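Local coordinates for putative glutathione S-transferase (Sinorhizobium meliloti, PDB 4MDC), which probably works as a glutathione transferase, joining glutathione to other compounds, and forms a homodimer, at residues H28-P33 with L234-R239; Q126-D131 with R168-Y173; A195-I200 with K218-R223. One frame throughout, in Å; residues are numbered along the deposited sequence. Where two conformers were deposited one is given.

Interaction 1 of 3, residues H28-P33 with L234-R239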
ATOM      1  N   HIS B  28      17.200  -5.216  -0.165  1.00 18.85           N
ATOM      2  CA  HIS B  28      16.771  -4.144  -1.046  1.00 19.06           C
ATOM      3  C   HIS B  28      17.195  -4.450  -2.486  1.00 18.74           C
ATOM      4  O   HIS B  28      17.927  -5.397  -2.742  1.00 19.96           O
ATOM      5  CB  HIS B  28      17.438  -2.847  -0.603  1.00 18.74           C
ATOM      6  CG  HIS B  28      18.853  -2.735  -1.061  1.00 19.74           C
ATOM      7  ND1 HIS B  28      19.238  -1.871  -2.056  1.00 20.61           N
ATOM      8  CD2 HIS B  28      19.951  -3.481  -0.768  1.00 20.98           C
ATOM      9  CE1 HIS B  28      20.519  -2.030  -2.308  1.00 21.36           C
ATOM     10  NE2 HIS B  28      20.978  -3.008  -1.545  1.00 21.38           N
ATOM     11  N   HIS B  29      16.739  -3.613  -3.398  1.00 17.90           N
ATOM     12  CA  HIS B  29      17.251  -3.554  -4.747  1.00 18.54           C
ATOM     13  C   HIS B  29      17.433  -2.089  -5.147  1.00 18.32           C
ATOM     14  O   HIS B  29      16.602  -1.237  -4.885  1.00 17.30           O
ATOM     15  CB  HIS B  29      16.328  -4.266  -5.763  1.00 18.68           C
ATOM     16  CG  HIS B  29      17.013  -4.513  -7.089  1.00 19.86           C
ATOM     17  ND1 HIS B  29      17.126  -3.541  -8.064  1.00 20.56           N
ATOM     18  CD2 HIS B  29      17.677  -5.588  -7.567  1.00 20.96           C
ATOM     19  CE1 HIS B  29      17.823  -4.015  -9.098  1.00 20.80           C
ATOM     20  NE2 HIS B  29      18.162  -5.259  -8.822  1.00 20.49           N
ATOM     21  N   PRO B  30      18.514  -1.784  -5.868  1.00 18.91           N
ATOM     22  CA  PRO B  30      18.761  -0.409  -6.231  1.00 18.98           C
ATOM     23  C   PRO B  30      17.625   0.240  -7.038  1.00 19.02           C
ATOM     24  O   PRO B  30      17.479   1.457  -6.989  1.00 17.91           O
ATOM     25  CB  PRO B  30      20.031  -0.530  -7.117  1.00 19.72           C
ATOM     26  CG  PRO B  30      20.693  -1.760  -6.632  1.00 20.93           C
ATOM     27  CD  PRO B  30      19.668  -2.680  -6.111  1.00 20.13           C
HETATM   28  N   MSE B  31      16.908  -0.557  -7.853  1.00 18.05           N
HETATM   29  CA  MSE B  31      15.904  -0.076  -8.779  1.00 18.27           C
HETATM   30  C   MSE B  31      14.502  -0.167  -8.168  1.00 17.35           C
HETATM   31  O   MSE B  31      13.505  -0.067  -8.877  1.00 16.83           O
HETATM   32  CB  MSE B  31      15.946  -0.735 -10.137  1.00 19.72           C
HETATM   33  CG  MSE B  31      17.315  -0.431 -10.809  1.00 21.34           C
HETATM   34 SE   MSE B  31      17.332   1.401 -11.549  1.00 26.37          SE
HETATM   35  CE  MSE B  31      18.299   2.421 -10.147  1.00 22.54           C
ATOM     36  N   SER B  32      14.472  -0.361  -6.858  1.00 16.86           N
ATOM     37  CA  SER B  32      13.245  -0.318  -6.055  1.00 16.35           C
ATOM     38  C   SER B  32      13.058   1.056  -5.369  1.00 16.15           C
ATOM     39  O   SER B  32      13.824   1.390  -4.434  1.00 16.19           O
ATOM     40  CB  SER B  32      13.275  -1.436  -5.028  1.00 16.33           C
ATOM     41  OG  SER B  32      12.386  -1.247  -3.910  1.00 15.61           O
ATOM     42  N   PRO B  33      12.029   1.836  -5.770  1.00 15.45           N
ATOM     43  CA  PRO B  33      11.821   3.111  -5.101  1.00 15.25           C
ATOM     44  C   PRO B  33      11.538   2.972  -3.574  1.00 14.71           C
ATOM     45  O   PRO B  33      12.067   3.755  -2.781  1.00 14.44           O
ATOM     46  CB  PRO B  33      10.599   3.670  -5.820  1.00 16.36           C
ATOM     47  CG  PRO B  33      10.815   3.178  -7.219  1.00 16.22           C
ATOM     48  CD  PRO B  33      11.202   1.740  -6.989  1.00 15.94           C
ATOM     49  N   LEU B 234      23.425   8.322  -5.628  1.00 18.08           N
ATOM     50  CA  LEU B 234      24.030   8.847  -6.858  1.00 18.22           C
ATOM     51  C   LEU B 234      25.321   8.087  -7.210  1.00 19.11           C
ATOM     52  O   LEU B 234      25.682   8.071  -8.380  1.00 19.64           O
ATOM     53  CB  LEU B 234      24.322  10.320  -6.729  1.00 18.25           C
ATOM     54  CG  LEU B 234      23.084  11.225  -6.475  1.00 18.54           C
ATOM     55  CD1 LEU B 234      23.561  12.654  -6.477  1.00 19.91           C
ATOM     56  CD2 LEU B 234      21.990  11.033  -7.487  1.00 18.62           C
ATOM     57  N   ALA B 235      25.942   7.467  -6.207  1.00 20.13           N
ATOM     58  CA  ALA B 235      27.207   6.707  -6.416  1.00 21.59           C
ATOM     59  C   ALA B 235      26.920   5.289  -6.885  1.00 22.76           C
ATOM     60  O   ALA B 235      27.722   4.676  -7.542  1.00 23.56           O
ATOM     61  CB  ALA B 235      28.036   6.676  -5.139  1.00 22.85           C
ATOM     62  N   GLU B 236      25.698   4.837  -6.599  1.00 24.07           N
ATOM     63  CA  GLU B 236      25.249   3.467  -6.821  1.00 24.81           C
ATOM     64  C   GLU B 236      25.182   3.142  -8.312  1.00 23.38           C
ATOM     65  O   GLU B 236      24.769   3.974  -9.112  1.00 22.92           O
ATOM     66  CB  GLU B 236      23.797   3.355  -6.321  1.00 25.37           C
ATOM     67  CG  GLU B 236      23.326   1.967  -6.215  1.00 27.90           C
ATOM     68  CD  GLU B 236      22.260   1.843  -5.188  1.00 27.59           C
ATOM     69  OE1 GLU B 236      21.111   2.297  -5.454  1.00 28.10           O
ATOM     70  OE2 GLU B 236      22.640   1.279  -4.153  1.00 30.22           O
ATOM     71  N   ARG B 237      25.523   1.909  -8.666  1.00 22.08           N
ATOM     72  CA  ARG B 237      25.317   1.462 -10.012  1.00 23.66           C
ATOM     73  C   ARG B 237      24.599   0.124 -10.006  1.00 24.58           C
ATOM     74  O   ARG B 237      24.811  -0.714  -9.123  1.00 25.65           O
ATOM     75  CB  ARG B 237      26.673   1.366 -10.752  1.00 23.99           C
ATOM     76  CG  ARG B 237      27.389   2.714 -10.994  1.00 25.19           C
ATOM     77  CD  ARG B 237      26.618   3.628 -11.941  1.00 26.00           C
ATOM     78  NE  ARG B 237      27.268   4.927 -12.135  1.00 27.11           N
ATOM     79  CZ  ARG B 237      27.088   6.010 -11.372  1.00 29.53           C
ATOM     80  NH1 ARG B 237      26.223   6.021 -10.342  1.00 25.45           N
ATOM     81  NH2 ARG B 237      27.766   7.130 -11.665  1.00 30.47           N
ATOM     82  N   VAL B 238      23.787  -0.083 -11.017  1.00 23.98           N
ATOM     83  CA  VAL B 238      23.050  -1.306 -11.191  1.00 25.79           C
ATOM     84  C   VAL B 238      23.814  -2.205 -12.129  1.00 26.80           C
ATOM     85  O   VAL B 238      24.228  -1.746 -13.217  1.00 24.08           O
ATOM     86  CB  VAL B 238      21.671  -0.990 -11.790  1.00 27.05           C
ATOM     87  CG1 VAL B 238      20.881  -2.255 -12.049  1.00 29.03           C
ATOM     88  CG2 VAL B 238      20.924  -0.068 -10.846  1.00 28.44           C
ATOM     89  N   ARG B 239      23.976  -3.478 -11.748  1.00 28.88           N
ATOM     90  CA  ARG B 239      24.721  -4.433 -12.557  0.50 31.17           C
ATOM     91  C   ARG B 239      24.155  -4.496 -13.975  1.00 31.47           C
ATOM     92  O   ARG B 239      22.988  -4.718 -14.163  1.00 30.88           O
ATOM     93  CB  ARG B 239      24.734  -5.816 -11.849  0.50 33.62           C
ATOM     94  CG  ARG B 239      25.573  -6.881 -12.532  0.50 35.41           C
ATOM     95  CD  ARG B 239      26.086  -7.928 -11.509  0.50 36.57           C
ATOM     96  NE  ARG B 239      26.563  -9.165 -12.112  0.50 38.92           N
ATOM     97  CZ  ARG B 239      27.665  -9.235 -12.845  0.50 40.28           C
ATOM     98  NH1 ARG B 239      28.359  -8.133 -13.087  0.50 40.08           N
ATOM     99  NH2 ARG B 239      28.050 -10.391 -13.353  0.50 41.84           N
TER
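Glu-236, the first residue past helix 231-235, lays its carboxylate against the ring of Pro-30. OE1 of Glu-236 comes within 3.5 Å of CB of Pro-30, and the two side chains cross at about a right angle. CG of Glu-236 is anti to the backbone N (chi1 -167°) and the chain beyond it is extended, which carries the carboxylate across to the loop. The charge is met by Arg-36, in a salt bridge with OE1, and by Arg-39, in another with OE2. OE2 of Glu-236 also lies obliquely to the ring of His-28, 4.3 Å from CE1. Arg-237 turns away from the loop. Its NH1 donates to O of Leu-234 at 2.9 Å and to O of Glu-236 at 2.8 Å, which ties down the chain as it leaves the helix. Val-238 buries more surface here than any other residue. Its CG2 sits 3.6 Å from CG of Met-31 and 3.9 Å from CB of Pro-30. Met-31, a selenomethionine, is bent at chi2 and chi3, and its CE comes back to 3.7 Å from the same CG2 of Val-238. Met-31 N donates to ND1 of His-29 at 3.0 Å, inside a type I turn from His-29 to Ser-32. The arrangement is a domain interface of the glutathione transferase fold: the turn after the first strand of the thioredoxin-like domain is covered by the C-terminal tail of the helical domain.

Interaction 2 of 3, residues Q126-D131 with R168-Y173; sequences QKMEAD and RQHMKY
In the antiparallel helix pair formed by 111-145 and 167-180, part of the helical C-terminal domain, His-170 is set against Lys-127, Met-128 and Asp-131. The local axes run 10.9 Å apart at an angle of 155°. NE2 of His-170 donates to OD2 of Asp-131 at 2.8 Å. The bond is nearly straight, 165° at the hydrogen, and the oxygen lies in the ring plane. It uses the anti lone pair of OD2. The syn lone pair of Asp-131 OD2 takes NZ of Lys-127, four residues back on the same helix, in a salt bridge of 3.2 Å. Two donors thus grip a single oxygen, and the lysine probably steadies its negative charge. One face of the His-170 ring is covered by CG of Met-128, a CH-pi contact 3.8 Å from the ring centroid. With chi1 at -165° the Met-128 chain runs out straight along the imidazole until its CE lies 3.8 Å from CB of His-170. CG of Lys-127 meets the ring edge. Water 1 accepts from NZ of Lys-127 at 3.0 Å and from NE2 of Gln-169 at 2.8 Å. A leucine in place of His-170 would probably leave Asp-131 without its mate on the other helix and Met-128 without an aromatic face. A His-carboxylate hydrogen bond and a CH-pi contact thus join two antiparallel helices of the helical domain of the glutathione transferase fold.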
ATOM      1  N   GLN B 126       3.130   3.705  -4.326  1.00 16.07           N
ATOM      2  CA  GLN B 126       2.129   2.779  -4.762  1.00 16.85           C
ATOM      3  C   GLN B 126       1.519   3.161  -6.106  1.00 17.28           C
ATOM      4  O   GLN B 126       1.474   2.315  -6.993  1.00 17.16           O
ATOM      5  CB  GLN B 126       1.000   2.652  -3.697  1.00 17.71           C
ATOM      6  CG  GLN B 126       1.554   2.182  -2.385  1.00 20.52           C
ATOM      7  CD  GLN B 126       0.462   2.067  -1.291  1.00 26.73           C
ATOM      8  OE1 GLN B 126      -0.747   2.205  -1.532  1.00 29.49           O
ATOM      9  NE2 GLN B 126       0.918   1.801  -0.091  1.00 28.92           N
ATOM     10  N   LYS B 127       0.917   4.356  -6.216  1.00 18.08           N
ATOM     11  CA  LYS B 127       0.268   4.721  -7.479  1.00 18.28           C
ATOM     12  C   LYS B 127       1.275   4.835  -8.638  1.00 17.97           C
ATOM     13  O   LYS B 127       1.133   4.162  -9.656  1.00 18.60           O
ATOM     14  CB  LYS B 127      -0.556   5.977  -7.357  1.00 18.30           C
ATOM     15  CG  LYS B 127      -1.358   6.253  -8.630  1.00 19.28           C
ATOM     16  CD  LYS B 127      -2.317   7.407  -8.496  1.00 20.41           C
ATOM     17  CE  LYS B 127      -2.885   7.892  -9.787  1.00 22.09           C
ATOM     18  NZ  LYS B 127      -3.417   6.841 -10.672  1.00 23.06           N
HETATM   19  N   MSE B 128       2.266   5.716  -8.516  1.00 17.51           N
HETATM   20  CA  MSE B 128       3.281   5.877  -9.561  1.00 18.01           C
HETATM   21  C   MSE B 128       4.014   4.564  -9.778  1.00 17.82           C
HETATM   22  O   MSE B 128       4.442   4.235 -10.905  1.00 17.69           O
HETATM   23  CB  MSE B 128       4.289   6.982  -9.260  1.00 18.08           C
HETATM   24  CG  MSE B 128       5.098   7.355 -10.526  1.00 19.45           C
HETATM   25 SE   MSE B 128       6.383   8.783 -10.080  1.00 20.83          SE
HETATM   26  CE  MSE B 128       7.113   8.941 -11.903  1.00 21.97           C
ATOM     27  N   GLU B 129       4.179   3.801  -8.715  1.00 17.49           N
ATOM     28  CA  GLU B 129       4.901   2.515  -8.840  1.00 18.10           C
ATOM     29  C   GLU B 129       4.147   1.522  -9.762  1.00 17.82           C
ATOM     30  O   GLU B 129       4.713   0.905 -10.647  1.00 16.95           O
ATOM     31  CB  GLU B 129       5.078   1.967  -7.435  1.00 18.48           C
ATOM     32  CG  GLU B 129       5.758   0.638  -7.343  1.00 20.58           C
ATOM     33  CD  GLU B 129       7.290   0.734  -7.495  1.00 22.62           C
ATOM     34  OE1 GLU B 129       7.840   1.866  -7.631  1.00 25.24           O
ATOM     35  OE2 GLU B 129       7.954  -0.344  -7.437  1.00 26.73           O
ATOM     36  N   ALA B 130       2.832   1.477  -9.594  1.00 16.67           N
ATOM     37  CA  ALA B 130       1.986   0.616 -10.436  1.00 17.44           C
ATOM     38  C   ALA B 130       1.809   1.145 -11.837  1.00 18.40           C
ATOM     39  O   ALA B 130       1.853   0.356 -12.820  1.00 19.75           O
ATOM     40  CB  ALA B 130       0.607   0.412  -9.808  1.00 17.07           C
ATOM     41  N   ASP B 131       1.664   2.466 -11.956  1.00 17.68           N
ATOM     42  CA  ASP B 131       1.342   3.092 -13.247  1.00 18.88           C
ATOM     43  C   ASP B 131       2.573   3.124 -14.131  1.00 18.95           C
ATOM     44  O   ASP B 131       2.489   3.043 -15.332  1.00 20.89           O
ATOM     45  CB  ASP B 131       0.947   4.565 -13.085  1.00 18.59           C
ATOM     46  CG  ASP B 131      -0.442   4.759 -12.513  1.00 20.34           C
ATOM     47  OD1 ASP B 131      -1.178   3.760 -12.417  1.00 21.41           O
ATOM     48  OD2 ASP B 131      -0.750   5.923 -12.166  1.00 20.08           O
ATOM     49  N   ARG B 168       4.054  11.396 -17.662  1.00 18.80           N
ATOM     50  CA  ARG B 168       3.826  12.818 -17.660  1.00 19.53           C
ATOM     51  C   ARG B 168       2.820  13.268 -16.574  1.00 20.39           C
ATOM     52  O   ARG B 168       3.032  14.273 -15.910  1.00 17.14           O
ATOM     53  CB  ARG B 168       3.385  13.308 -19.006  1.00 22.02           C
ATOM     54  CG  ARG B 168       3.361  14.836 -19.021  1.00 24.10           C
ATOM     55  CD  ARG B 168       3.074  15.346 -20.402  1.00 27.40           C
ATOM     56  NE  ARG B 168       3.561  16.707 -20.630  1.00 27.89           N
ATOM     57  CZ  ARG B 168       2.793  17.728 -21.004  1.00 31.63           C
ATOM     58  NH1 ARG B 168       1.477  17.561 -21.139  1.00 33.77           N
ATOM     59  NH2 ARG B 168       3.336  18.937 -21.238  1.00 29.96           N
ATOM     60  N   GLN B 169       1.766  12.501 -16.413  1.00 21.17           N
ATOM     61  CA  GLN B 169       0.777  12.851 -15.394  1.00 23.59           C
ATOM     62  C   GLN B 169       1.405  12.966 -13.994  1.00 20.22           C
ATOM     63  O   GLN B 169       1.105  13.887 -13.249  1.00 19.60           O
ATOM     64  CB  GLN B 169      -0.325  11.783 -15.393  1.00 29.27           C
ATOM     65  CG  GLN B 169      -1.262  11.872 -14.203  1.00 36.31           C
ATOM     66  CD  GLN B 169      -2.041  10.573 -13.839  1.00 41.57           C
ATOM     67  OE1 GLN B 169      -1.994   9.550 -14.532  1.00 42.81           O
ATOM     68  NE2 GLN B 169      -2.769  10.646 -12.722  1.00 45.52           N
ATOM     69  N   HIS B 170       2.265  12.008 -13.666  1.00 18.40           N
ATOM     70  CA  HIS B 170       3.017  11.996 -12.427  1.00 17.77           C
ATOM     71  C   HIS B 170       4.007  13.125 -12.257  1.00 17.88           C
ATOM     72  O   HIS B 170       4.022  13.753 -11.224  1.00 18.27           O
ATOM     73  CB  HIS B 170       3.671  10.609 -12.231  1.00 17.89           C
ATOM     74  CG  HIS B 170       2.661   9.579 -11.905  1.00 17.82           C
ATOM     75  ND1 HIS B 170       2.040   9.573 -10.681  1.00 18.43           N
ATOM     76  CD2 HIS B 170       2.034   8.636 -12.654  1.00 17.55           C
ATOM     77  CE1 HIS B 170       1.158   8.598 -10.654  1.00 18.16           C
ATOM     78  NE2 HIS B 170       1.136   8.019 -11.833  1.00 19.43           N
HETATM   79  N   MSE B 171       4.763  13.431 -13.303  1.00 17.31           N
HETATM   80  CA  MSE B 171       5.673  14.573 -13.308  1.00 17.10           C
HETATM   81  C   MSE B 171       4.916  15.875 -13.182  1.00 16.17           C
HETATM   82  O   MSE B 171       5.379  16.801 -12.525  1.00 15.32           O
HETATM   83  CB  MSE B 171       6.541  14.574 -14.578  1.00 18.32           C
HETATM   84  CG  MSE B 171       7.425  13.356 -14.649  1.00 19.02           C
HETATM   85 SE   MSE B 171       8.618  13.049 -13.105  1.00 21.56          SE
HETATM   86  CE  MSE B 171       9.519  14.851 -13.249  1.00 22.16           C
ATOM     87  N   LYS B 172       3.765  15.992 -13.837  1.00 16.64           N
ATOM     88  CA  LYS B 172       2.966  17.192 -13.766  1.00 17.57           C
ATOM     89  C   LYS B 172       2.354  17.387 -12.356  1.00 17.24           C
ATOM     90  O   LYS B 172       2.267  18.512 -11.869  1.00 17.54           O
ATOM     91  CB  LYS B 172       1.897  17.229 -14.835  1.00 18.43           C
ATOM     92  CG  LYS B 172       2.500  17.508 -16.214  1.00 18.98           C
ATOM     93  CD  LYS B 172       2.720  19.011 -16.373  1.00 19.52           C
ATOM     94  CE  LYS B 172       3.583  19.336 -17.568  1.00 19.42           C
ATOM     95  NZ  LYS B 172       3.804  20.793 -17.701  1.00 19.34           N
ATOM     96  N   TYR B 173       2.019  16.289 -11.709  1.00 16.81           N
ATOM     97  CA  TYR B 173       1.452  16.372 -10.343  1.00 17.12           C
ATOM     98  C   TYR B 173       2.554  16.832  -9.415  1.00 16.99           C
ATOM     99  O   TYR B 173       2.388  17.711  -8.577  1.00 15.90           O
ATOM    100  CB  TYR B 173       0.891  15.029  -9.889  1.00 17.52           C
ATOM    101  CG  TYR B 173       0.167  15.110  -8.532  1.00 17.89           C
ATOM    102  CD1 TYR B 173      -0.778  16.087  -8.302  1.00 19.56           C
ATOM    103  CD2 TYR B 173       0.461  14.232  -7.517  1.00 17.35           C
ATOM    104  CE1 TYR B 173      -1.483  16.141  -7.073  1.00 19.98           C
ATOM    105  CE2 TYR B 173      -0.234  14.281  -6.319  1.00 18.97           C
ATOM    106  CZ  TYR B 173      -1.171  15.225  -6.096  1.00 19.31           C
ATOM    107  OH  TYR B 173      -1.788  15.253  -4.847  1.00 20.96           O
TER
HETATM  108  O   HOH W   1      -4.541   8.540 -12.895  1.00 43.45           O

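Interaction 3 of 3, residues A195-I200 with K218-R223; sequences AAAAAI and KEWYQR
Tyr-221 and Ile-200 meet in a CH-pi contact. CG2 of Ile-200 sits over the centre of the Tyr-221 ring, 3.8 Å from the centroid and 13° off the normal. A chi1 of -176° swings the Tyr-221 ring out past the isoleucine in the opposite direction.

Apolar contacts come next, and they centre on the far rim of Trp-220. Its CH2 lies 3.6 Å from CB of Ala-196 and 4.0 Å from CB of Ala-197.

Backbone atoms touch the rings as well. N of Ala-197 lies at the indole edge, near its plane, 3.6 Å from CH2 of Trp-220. O of Ala-197 is 3.9 Å from CE1 of Tyr-221. The small alanines let both rings come close to the helix backbone.

No hydrogen bond links the two segments themselves, but NE1 of Trp-220 donates to OD1 of Asp-193, earlier on helix 191-205, and so ties the indole to that helix. Within 218-223, Arg-223 grips Glu-219 side-on through NE and NH2.

The two helices cross at 98°, with local axes 10.5 Å apart. Helix 167-180 packs on both Ile-200 and Trp-220, while Ala-195 and Ala-198 of helix 191-205 rest on helix 33-44.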
ATOM      1  N   ALA B 195      10.012   9.990  -0.591  1.00 12.39           N
ATOM      2  CA  ALA B 195       9.381   8.979  -1.449  1.00 12.63           C
ATOM      3  C   ALA B 195       9.362   9.384  -2.928  1.00 12.42           C
ATOM      4  O   ALA B 195       9.642   8.552  -3.792  1.00 13.01           O
ATOM      5  CB  ALA B 195       7.945   8.769  -0.977  1.00 13.06           C
ATOM      6  N   ALA B 196       9.021  10.638  -3.191  1.00 12.93           N
ATOM      7  CA  ALA B 196       9.008  11.125  -4.561  1.00 13.04           C
ATOM      8  C   ALA B 196      10.423  11.069  -5.132  1.00 13.20           C
ATOM      9  O   ALA B 196      10.640  10.606  -6.223  1.00 12.78           O
ATOM     10  CB  ALA B 196       8.488  12.550  -4.618  1.00 14.29           C
ATOM     11  N   ALA B 197      11.366  11.523  -4.344  1.00 13.06           N
ATOM     12  CA  ALA B 197      12.744  11.595  -4.826  1.00 14.11           C
ATOM     13  C   ALA B 197      13.269  10.215  -5.112  1.00 14.16           C
ATOM     14  O   ALA B 197      14.054  10.008  -6.023  1.00 13.95           O
ATOM     15  CB  ALA B 197      13.622  12.309  -3.837  1.00 15.89           C
ATOM     16  N   ALA B 198      12.888   9.280  -4.266  1.00 13.62           N
ATOM     17  CA  ALA B 198      13.310   7.914  -4.482  1.00 14.19           C
ATOM     18  C   ALA B 198      12.788   7.346  -5.813  1.00 15.03           C
ATOM     19  O   ALA B 198      13.520   6.766  -6.551  1.00 14.74           O
ATOM     20  CB  ALA B 198      12.865   7.048  -3.336  1.00 13.73           C
ATOM     21  N   ALA B 199      11.506   7.562  -6.093  1.00 15.15           N
ATOM     22  CA  ALA B 199      10.856   7.104  -7.324  1.00 15.36           C
ATOM     23  C   ALA B 199      11.447   7.828  -8.548  1.00 15.45           C
ATOM     24  O   ALA B 199      11.869   7.160  -9.508  1.00 14.42           O
ATOM     25  CB  ALA B 199       9.367   7.323  -7.273  1.00 16.67           C
ATOM     26  N   ILE B 200      11.617   9.151  -8.422  1.00 14.42           N
ATOM     27  CA  ILE B 200      12.218   9.898  -9.524  1.00 15.81           C
ATOM     28  C   ILE B 200      13.652   9.451  -9.799  1.00 14.71           C
ATOM     29  O   ILE B 200      14.045   9.405 -10.982  1.00 14.08           O
ATOM     30  CB  ILE B 200      12.254  11.421  -9.211  1.00 17.55           C
ATOM     31  CG1 ILE B 200      10.848  11.981  -9.269  1.00 19.83           C
ATOM     32  CG2 ILE B 200      13.183  12.186 -10.120  1.00 18.76           C
ATOM     33  CD1 ILE B 200      10.055  11.692 -10.455  1.00 21.26           C
ATOM     34  N   LYS B 218      12.021  19.909 -11.535  1.00 17.28           N
ATOM     35  CA  LYS B 218      13.496  19.912 -11.625  1.00 18.80           C
ATOM     36  C   LYS B 218      14.174  20.706 -10.500  1.00 19.54           C
ATOM     37  O   LYS B 218      15.131  20.235  -9.877  1.00 17.75           O
ATOM     38  CB  LYS B 218      13.951  20.448 -12.977  1.00 21.69           C
ATOM     39  CG  LYS B 218      15.459  20.351 -13.184  1.00 24.47           C
ATOM     40  CD  LYS B 218      15.907  20.835 -14.552  1.00 29.29           C
ATOM     41  CE  LYS B 218      17.418  20.685 -14.688  1.00 33.42           C
ATOM     42  NZ  LYS B 218      17.895  21.191 -16.007  1.00 38.81           N
ATOM     43  N   GLU B 219      13.604  21.865 -10.165  1.00 20.56           N
ATOM     44  CA  GLU B 219      14.146  22.704  -9.117  1.00 21.94           C
ATOM     45  C   GLU B 219      14.039  21.973  -7.776  1.00 20.54           C
ATOM     46  O   GLU B 219      14.977  21.974  -6.959  1.00 20.30           O
ATOM     47  CB  GLU B 219      13.438  24.071  -9.087  1.00 24.79           C
ATOM     48  CG  GLU B 219      13.943  25.027  -7.983  1.00 29.91           C
ATOM     49  CD  GLU B 219      13.426  24.722  -6.560  1.00 34.99           C
ATOM     50  OE1 GLU B 219      12.267  24.243  -6.402  1.00 36.40           O
ATOM     51  OE2 GLU B 219      14.165  24.965  -5.551  1.00 43.34           O
ATOM     52  N   TRP B 220      12.865  21.382  -7.519  1.00 20.17           N
ATOM     53  CA  TRP B 220      12.654  20.607  -6.301  1.00 19.07           C
ATOM     54  C   TRP B 220      13.596  19.392  -6.195  1.00 19.11           C
ATOM     55  O   TRP B 220      14.216  19.118  -5.114  1.00 18.60           O
ATOM     56  CB  TRP B 220      11.144  20.239  -6.167  1.00 17.76           C
ATOM     57  CG  TRP B 220      10.907  19.151  -5.182  1.00 17.84           C
ATOM     58  CD1 TRP B 220      10.587  19.272  -3.848  1.00 17.38           C
ATOM     59  CD2 TRP B 220      11.011  17.743  -5.435  1.00 16.30           C
ATOM     60  NE1 TRP B 220      10.539  18.048  -3.261  1.00 17.39           N
ATOM     61  CE2 TRP B 220      10.769  17.083  -4.217  1.00 16.27           C
ATOM     62  CE3 TRP B 220      11.250  16.982  -6.578  1.00 15.49           C
ATOM     63  CZ2 TRP B 220      10.770  15.699  -4.122  1.00 15.92           C
ATOM     64  CZ3 TRP B 220      11.251  15.642  -6.495  1.00 14.89           C
ATOM     65  CH2 TRP B 220      11.079  14.988  -5.269  1.00 14.55           C
ATOM     66  N   TYR B 221      13.775  18.655  -7.314  1.00 18.96           N
ATOM     67  CA  TYR B 221      14.626  17.472  -7.290  1.00 18.30           C
ATOM     68  C   TYR B 221      16.105  17.803  -7.090  1.00 21.47           C
ATOM     69  O   TYR B 221      16.838  17.083  -6.403  1.00 21.13           O
ATOM     70  CB  TYR B 221      14.444  16.635  -8.540  1.00 17.20           C
ATOM     71  CG  TYR B 221      15.228  15.349  -8.533  1.00 16.80           C
ATOM     72  CD1 TYR B 221      14.992  14.350  -7.591  1.00 16.27           C
ATOM     73  CD2 TYR B 221      16.236  15.122  -9.479  1.00 16.63           C
ATOM     74  CE1 TYR B 221      15.706  13.148  -7.606  1.00 16.12           C
ATOM     75  CE2 TYR B 221      16.955  13.933  -9.466  1.00 16.71           C
ATOM     76  CZ  TYR B 221      16.702  12.967  -8.510  1.00 16.21           C
ATOM     77  OH  TYR B 221      17.380  11.765  -8.522  1.00 15.51           O
ATOM     78  N   GLN B 222      16.520  18.916  -7.653  1.00 22.73           N
ATOM     79  CA  GLN B 222      17.877  19.379  -7.451  1.00 28.09           C
ATOM     80  C   GLN B 222      18.158  19.603  -5.966  1.00 27.26           C
ATOM     81  O   GLN B 222      19.238  19.254  -5.502  1.00 26.90           O
ATOM     82  CB  GLN B 222      18.150  20.628  -8.297  1.00 33.07           C
ATOM     83  CG  GLN B 222      19.598  20.778  -8.677  1.00 38.94           C
ATOM     84  CD  GLN B 222      20.315  21.497  -7.582  1.00 44.58           C
ATOM     85  OE1 GLN B 222      19.667  22.160  -6.735  1.00 49.20           O
ATOM     86  NE2 GLN B 222      21.632  21.377  -7.552  1.00 43.17           N
ATOM     87  N   ARG B 223      17.185  20.105  -5.211  1.00 25.07           N
ATOM     88  CA  ARG B 223      17.313  20.227  -3.778  1.00 26.23           C
ATOM     89  C   ARG B 223      17.412  18.887  -3.092  1.00 24.08           C
ATOM     90  O   ARG B 223      18.242  18.743  -2.191  1.00 29.80           O
ATOM     91  CB  ARG B 223      16.138  20.975  -3.110  1.00 26.65           C
ATOM     92  CG  ARG B 223      16.092  22.484  -3.301  1.00 29.49           C
ATOM     93  CD  ARG B 223      14.880  23.033  -2.515  1.00 28.81           C
ATOM     94  NE  ARG B 223      13.730  23.266  -3.389  1.00 28.48           N
ATOM     95  CZ  ARG B 223      12.461  23.017  -3.073  1.00 29.80           C
ATOM     96  NH1 ARG B 223      12.113  22.425  -1.886  1.00 30.74           N
ATOM     97  NH2 ARG B 223      11.514  23.313  -3.954  1.00 30.52           N
TER

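Helix 191-205 is the hub of the three contacts. Interactions 2 and 3 lie in the helical C-terminal domain, with centres about 13 Å apart, and touch where SE of Met-171 comes to 3.3 Å from CD1 of Ile-200. Interaction 1 joins that domain to the N-terminal one. Its centre is about 16 Å from that of interaction 3 and about 20 Å from that of interaction 2. Pro-33, at the start of helix 33-44, packs on Ala-198 and Ala-199 and on Glu-129. Along the chain, interaction 2 closes before interaction 3 opens, and both fall inside the long loop closed by interaction 1. The chain that follows helix 231-235 thus comes back to the N-terminal domain.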